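PDB 4N6E: ThiS/MoaD family protein from Amycolatopsis orientalis, which probably serves as a ubiquitin-like sulfur carrier, CysO, that hands sulfur to the thiosugar synthase BexX, with which it forms a complex. Local coordinates for residues Ile7-Ile10 with Leu11-His14; Thr27-Glu30 with Ile31-Val35. One frame throughout, in Å; residues are numbered along the deposited sequence.

Interaction 1: Ile7-Ile10 with Leu11-His14; sequences IPTI and LRTH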
ATOM      1  N   ILE B   7     -42.020  11.838 -13.608  1.00 66.22           N
ATOM      2  CA  ILE B   7     -41.557  11.396 -12.292  1.00 65.09           C
ATOM      3  C   ILE B   7     -40.191  10.747 -12.472  1.00 63.99           C
ATOM      4  O   ILE B   7     -40.006   9.970 -13.412  1.00 66.70           O
ATOM      5  CB  ILE B   7     -42.509  10.365 -11.647  1.00 64.67           C
ATOM      6  CG1 ILE B   7     -43.974  10.738 -11.892  1.00 67.92           C
ATOM      7  CG2 ILE B   7     -42.239  10.240 -10.150  1.00 63.01           C
ATOM      8  CD1 ILE B   7     -44.366  12.118 -11.397  1.00 70.00           C
ATOM      9  N   PRO B   8     -39.224  11.070 -11.593  1.00 60.65           N
ATOM     10  CA  PRO B   8     -37.958  10.341 -11.598  1.00 59.71           C
ATOM     11  C   PRO B   8     -38.058   8.971 -10.896  1.00 57.59           C
ATOM     12  O   PRO B   8     -38.731   8.832  -9.862  1.00 48.66           O
ATOM     13  CB  PRO B   8     -37.018  11.275 -10.841  1.00 58.64           C
ATOM     14  CG  PRO B   8     -37.909  11.963  -9.876  1.00 60.20           C
ATOM     15  CD  PRO B   8     -39.222  12.149 -10.590  1.00 60.58           C
ATOM     16  N   THR B   9     -37.371   7.985 -11.474  1.00 58.47           N
ATOM     17  CA  THR B   9     -37.379   6.594 -11.012  1.00 59.19           C
ATOM     18  C   THR B   9     -37.534   6.447  -9.505  1.00 60.74           C
ATOM     19  O   THR B   9     -38.370   5.673  -9.021  1.00 59.78           O
ATOM     20  CB  THR B   9     -36.093   5.874 -11.466  1.00 60.08           C
ATOM     21  OG1 THR B   9     -35.964   5.992 -12.890  1.00 61.08           O
ATOM     22  CG2 THR B   9     -36.122   4.387 -11.093  1.00 60.58           C
ATOM     23  N   ILE B  10     -36.755   7.231  -8.773  1.00 63.48           N
ATOM     24  CA  ILE B  10     -36.616   7.073  -7.329  1.00 66.96           C
ATOM     25  C   ILE B  10     -37.922   7.398  -6.585  1.00 69.72           C
ATOM     26  O   ILE B  10     -38.122   6.938  -5.463  1.00 72.03           O
ATOM     27  CB  ILE B  10     -35.441   7.923  -6.768  1.00 72.12           C
ATOM     28  CG1 ILE B  10     -34.236   7.959  -7.746  1.00 73.81           C
ATOM     29  CG2 ILE B  10     -34.991   7.374  -5.410  1.00 74.25           C
ATOM     30  CD1 ILE B  10     -34.189   9.112  -8.742  1.00 70.60           C
ATOM     31  N   LEU B  11     -38.810   8.171  -7.221  1.00 72.29           N
ATOM     32  CA  LEU B  11     -40.102   8.563  -6.629  1.00 72.25           C
ATOM     33  C   LEU B  11     -41.314   7.811  -7.198  1.00 69.91           C
ATOM     34  O   LEU B  11     -42.437   7.983  -6.716  1.00 69.89           O
ATOM     35  CB  LEU B  11     -40.321  10.060  -6.827  1.00 73.78           C
ATOM     36  CG  LEU B  11     -39.331  10.989  -6.129  1.00 73.63           C
ATOM     37  CD1 LEU B  11     -39.457  12.398  -6.684  1.00 75.63           C
ATOM     38  CD2 LEU B  11     -39.569  10.990  -4.628  1.00 74.42           C
ATOM     39  N   ARG B  12     -41.085   6.972  -8.204  1.00 67.13           N
ATOM     40  CA  ARG B  12     -42.158   6.200  -8.828  1.00 66.54           C
ATOM     41  C   ARG B  12     -42.832   5.194  -7.865  1.00 70.37           C
ATOM     42  O   ARG B  12     -43.895   4.657  -8.172  1.00 70.50           O
ATOM     43  CB  ARG B  12     -41.637   5.500 -10.091  1.00 62.88           C
ATOM     44  CG  ARG B  12     -41.088   6.468 -11.129  1.00 60.79           C
ATOM     45  CD  ARG B  12     -40.618   5.787 -12.407  1.00 61.07           C
ATOM     46  NE  ARG B  12     -39.864   6.717 -13.260  1.00 63.39           N
ATOM     47  CZ  ARG B  12     -39.134   6.375 -14.325  1.00 64.94           C
ATOM     48  NH1 ARG B  12     -38.496   7.309 -15.020  1.00 63.45           N
ATOM     49  NH2 ARG B  12     -39.042   5.111 -14.718  1.00 68.13           N
ATOM     50  N   THR B  13     -42.218   4.947  -6.708  1.00 74.09           N
ATOM     51  CA  THR B  13     -42.879   4.243  -5.606  1.00 76.11           C
ATOM     52  C   THR B  13     -44.261   4.843  -5.335  1.00 80.72           C
ATOM     53  O   THR B  13     -45.242   4.112  -5.210  1.00 86.82           O
ATOM     54  CB  THR B  13     -42.057   4.326  -4.295  1.00 75.96           C
ATOM     55  OG1 THR B  13     -40.657   4.290  -4.593  1.00 75.01           O
ATOM     56  CG2 THR B  13     -42.405   3.176  -3.348  1.00 75.56           C
ATOM     57  N   HIS B  14     -44.332   6.173  -5.274  1.00 81.75           N
ATOM     58  CA  HIS B  14     -45.564   6.878  -4.889  1.00 80.69           C
ATOM     59  C   HIS B  14     -46.594   6.957  -6.015  1.00 79.52           C
ATOM     60  O   HIS B  14     -47.779   7.141  -5.746  1.00 81.24           O
ATOM     61  CB  HIS B  14     -45.253   8.297  -4.422  1.00 80.45           C
ATOM     62  CG  HIS B  14     -44.231   8.368  -3.333  1.00 82.96           C
ATOM     63  ND1 HIS B  14     -42.874   8.305  -3.577  1.00 85.46           N
ATOM     64  CD2 HIS B  14     -44.364   8.513  -1.994  1.00 81.95           C
ATOM     65  CE1 HIS B  14     -42.217   8.401  -2.435  1.00 82.84           C
ATOM     66  NE2 HIS B  14     -43.098   8.530  -1.459  1.00 82.55           N
TER
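Arg12 folds its side chain back along the preceding turn and points NE at the carbonyl oxygen of Ile7, in the loop that joins the first two strands, 3-6 and 20-23, of this ubiquitin-like (beta-grasp) fold. Arg12 NE donates to Ile7 O over 3.3 Å at 157°; the oxygen lies at the edge of the guanidinium, close to its plane, while NE stands above the carbonyl plane. Arg12 NH1 adds a weak bond to the same oxygen. Thr9 OG1 sits over the centre of one guanidinium face, 3.5 Å from Arg12 CZ. With CG beside the backbone N (chi1 -59°) and the chain extended from there to NE, the aliphatic part of Arg12 runs alongside Thr9, bringing CD to 3.6 Å from Thr9 CA. A leucine in its place would probably leave Ile7 O without this side-chain donor and the Thr9 hydroxyl without the flat group it covers. The turn is held by Leu11 N, which bonds to Pro8 O (2.7 Å), and by Arg12 N, which bonds to Thr9 O. Leu11 lays CD1 against the Pro8 ring, 3.6 Å from Pro8 CG, and Ile7 CG2 meets Leu11 CB. Farther out, Pro8 rests on Ile83 and Pro85 of strand 80-88, Leu11 touches Arg45, and polar side chains of another protein's chain pack on Pro8, Thr9, Ile10 and Arg12. At the far end, Leu11 O accepts from both His14 N and His14 ND1; the latter bond is 3.2 Å long, with the oxygen in the imidazole plane.

Interaction 2: Thr27-Glu30 with Ile31-Val35; sequences TVLE and IIDDV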
ATOM      1  N   THR B  27     -50.744  27.078 -11.530  1.00 61.15           N
ATOM      2  CA  THR B  27     -49.451  27.255 -10.889  1.00 61.67           C
ATOM      3  C   THR B  27     -48.767  25.895 -10.740  1.00 63.57           C
ATOM      4  O   THR B  27     -49.363  24.858 -11.011  1.00 63.68           O
ATOM      5  CB  THR B  27     -49.570  27.900  -9.492  1.00 65.18           C
ATOM      6  OG1 THR B  27     -50.356  27.065  -8.636  1.00 65.54           O
ATOM      7  CG2 THR B  27     -50.193  29.289  -9.572  1.00 64.65           C
ATOM      8  N   VAL B  28     -47.503  25.912 -10.324  1.00 63.08           N
ATOM      9  CA  VAL B  28     -46.776  24.687 -10.028  1.00 59.85           C
ATOM     10  C   VAL B  28     -47.446  23.979  -8.864  1.00 59.63           C
ATOM     11  O   VAL B  28     -47.576  22.760  -8.878  1.00 56.28           O
ATOM     12  CB  VAL B  28     -45.296  24.976  -9.667  1.00 58.29           C
ATOM     13  CG1 VAL B  28     -44.636  23.769  -9.009  1.00 56.83           C
ATOM     14  CG2 VAL B  28     -44.522  25.388 -10.904  1.00 57.27           C
ATOM     15  N   LEU B  29     -47.859  24.757  -7.863  1.00 59.20           N
ATOM     16  CA  LEU B  29     -48.403  24.218  -6.621  1.00 60.58           C
ATOM     17  C   LEU B  29     -49.764  23.554  -6.819  1.00 63.91           C
ATOM     18  O   LEU B  29     -50.115  22.612  -6.102  1.00 66.39           O
ATOM     19  CB  LEU B  29     -48.511  25.321  -5.566  1.00 60.56           C
ATOM     20  CG  LEU B  29     -49.184  24.973  -4.235  1.00 60.98           C
ATOM     21  CD1 LEU B  29     -48.524  23.773  -3.570  1.00 60.76           C
ATOM     22  CD2 LEU B  29     -49.163  26.183  -3.307  1.00 61.00           C
ATOM     23  N   GLU B  30     -50.529  24.051  -7.783  1.00 62.92           N
ATOM     24  CA  GLU B  30     -51.785  23.409  -8.152  1.00 64.13           C
ATOM     25  C   GLU B  30     -51.496  22.065  -8.810  1.00 63.24           C
ATOM     26  O   GLU B  30     -52.177  21.084  -8.523  1.00 67.13           O
ATOM     27  CB  GLU B  30     -52.627  24.307  -9.074  1.00 63.80           C
ATOM     28  CG  GLU B  30     -53.249  25.503  -8.352  1.00 64.59           C
ATOM     29  CD  GLU B  30     -54.176  26.328  -9.233  1.00 63.97           C
ATOM     30  OE1 GLU B  30     -53.975  26.379 -10.469  1.00 62.69           O
ATOM     31  OE2 GLU B  30     -55.115  26.931  -8.676  1.00 59.73           O
ATOM     32  N   ILE B  31     -50.483  22.016  -9.671  1.00 60.90           N
ATOM     33  CA  ILE B  31     -50.088  20.765 -10.335  1.00 63.92           C
ATOM     34  C   ILE B  31     -49.588  19.727  -9.328  1.00 66.05           C
ATOM     35  O   ILE B  31     -49.714  18.521  -9.553  1.00 69.71           O
ATOM     36  CB  ILE B  31     -48.982  20.991 -11.387  1.00 63.69           C
ATOM     37  CG1 ILE B  31     -49.485  21.899 -12.513  1.00 66.44           C
ATOM     38  CG2 ILE B  31     -48.490  19.668 -11.960  1.00 62.82           C
ATOM     39  CD1 ILE B  31     -50.430  21.233 -13.494  1.00 69.04           C
ATOM     40  N   ILE B  32     -49.018  20.192  -8.224  1.00 64.74           N
ATOM     41  CA  ILE B  32     -48.543  19.285  -7.194  1.00 65.63           C
ATOM     42  C   ILE B  32     -49.764  18.723  -6.456  1.00 68.39           C
ATOM     43  O   ILE B  32     -49.990  17.515  -6.480  1.00 72.03           O
ATOM     44  CB  ILE B  32     -47.497  19.974  -6.278  1.00 62.06           C
ATOM     45  CG1 ILE B  32     -46.162  20.065  -7.033  1.00 62.21           C
ATOM     46  CG2 ILE B  32     -47.304  19.218  -4.969  1.00 58.93           C
ATOM     47  CD1 ILE B  32     -45.105  20.930  -6.371  1.00 61.65           C
ATOM     48  N   ASP B  33     -50.554  19.607  -5.846  1.00 70.64           N
ATOM     49  CA  ASP B  33     -51.798  19.238  -5.144  1.00 67.48           C
ATOM     50  C   ASP B  33     -52.685  18.257  -5.938  1.00 67.48           C
ATOM     51  O   ASP B  33     -53.249  17.325  -5.369  1.00 65.02           O
ATOM     52  CB  ASP B  33     -52.612  20.500  -4.817  1.00 65.96           C
ATOM     53  CG  ASP B  33     -52.002  21.336  -3.693  1.00 65.75           C
ATOM     54  OD1 ASP B  33     -51.185  20.809  -2.914  1.00 68.78           O
ATOM     55  OD2 ASP B  33     -52.351  22.532  -3.582  1.00 63.93           O
ATOM     56  N   ASP B  34     -52.791  18.478  -7.247  1.00 68.48           N
ATOM     57  CA  ASP B  34     -53.595  17.637  -8.149  1.00 71.37           C
ATOM     58  C   ASP B  34     -53.012  16.225  -8.305  1.00 77.57           C
ATOM     59  O   ASP B  34     -53.748  15.260  -8.535  1.00 86.20           O
ATOM     60  CB  ASP B  34     -53.696  18.312  -9.528  1.00 70.57           C
ATOM     61  CG  ASP B  34     -54.689  17.629 -10.456  1.00 72.17           C
ATOM     62  OD1 ASP B  34     -55.865  17.466 -10.056  1.00 71.20           O
ATOM     63  OD2 ASP B  34     -54.297  17.278 -11.597  1.00 68.74           O
ATOM     64  N   VAL B  35     -51.690  16.114  -8.196  1.00 80.35           N
ATOM     65  CA  VAL B  35     -51.006  14.825  -8.272  1.00 79.27           C
ATOM     66  C   VAL B  35     -51.086  14.107  -6.914  1.00 78.61           C
ATOM     67  O   VAL B  35     -51.297  12.896  -6.868  1.00 73.32           O
ATOM     68  CB  VAL B  35     -49.548  14.997  -8.779  1.00 80.06           C
ATOM     69  CG1 VAL B  35     -48.672  13.809  -8.412  1.00 82.01           C
ATOM     70  CG2 VAL B  35     -49.538  15.190 -10.289  1.00 77.76           C
TER
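A capping box between Thr27 and Glu30 starts helix 28-38, but its two bonds are unequal. Glu30 N donates to Thr27 OG1 over 3.1 Å, whereas the return bond from Thr27 N to Glu30 OE1 is long and weak at 3.5 Å; OE1 also accepts from Ala26 N. With chi1 at 61°, the Thr27 hydroxyl is turned toward Glu30 N. Ile31 N gives Thr27 O a weak bond, and Ile32 N, Asp33 N and Asp34 N follow with helical bonds to the carbonyls of Val28, Leu29 and Glu30. On the buried side Val28 and Ile32 lie side by side, with Val28 CG1 3.9 Å from Ile32 CD1, and Ile31 CG1 lies against Thr27 O. On the outer side Leu29 CD1 rests 4.0 Å from Asp33 OD2, while Asp33 OD1 forms a salt bridge with Lys43 NZ. The Glu30 carboxylate, in the first turn, is probably favoured by the positive end of the helix dipole. Ile31 packs on Val3 and Val5 of strand 3-6, Val35 on Val21 and Ala23 of strand 20-23 and on Ile42 of helix 42-46, and Asp34 OD2 accepts from Lys24 N just past strand 20-23.

In the fold
Interactions 1 and 2 follow one another along the chain, on opposite sides of its centre: their own centres are about 17 Å apart, their nearest atoms about 6 Å. Strands 3-6 and 20-23 connect them, since 7-14 leaves the end of the first and 27-35 packs over both. Helix 42-46 is a second link, with His14 and Val35 both meeting Ile42. Another protein's chain contacts 7-14 and also bonds to Thr9 N, whereas none in the assembly reaches 27-35. Interaction 1 thus shapes part of a protein-binding surface, and interaction 2 lays one face of helix 28-38 on the carrier's own sheet. Neither includes the C-terminal Gly-Gly tail, which probably carries sulfur as a thiocarboxylate, as in related carriers.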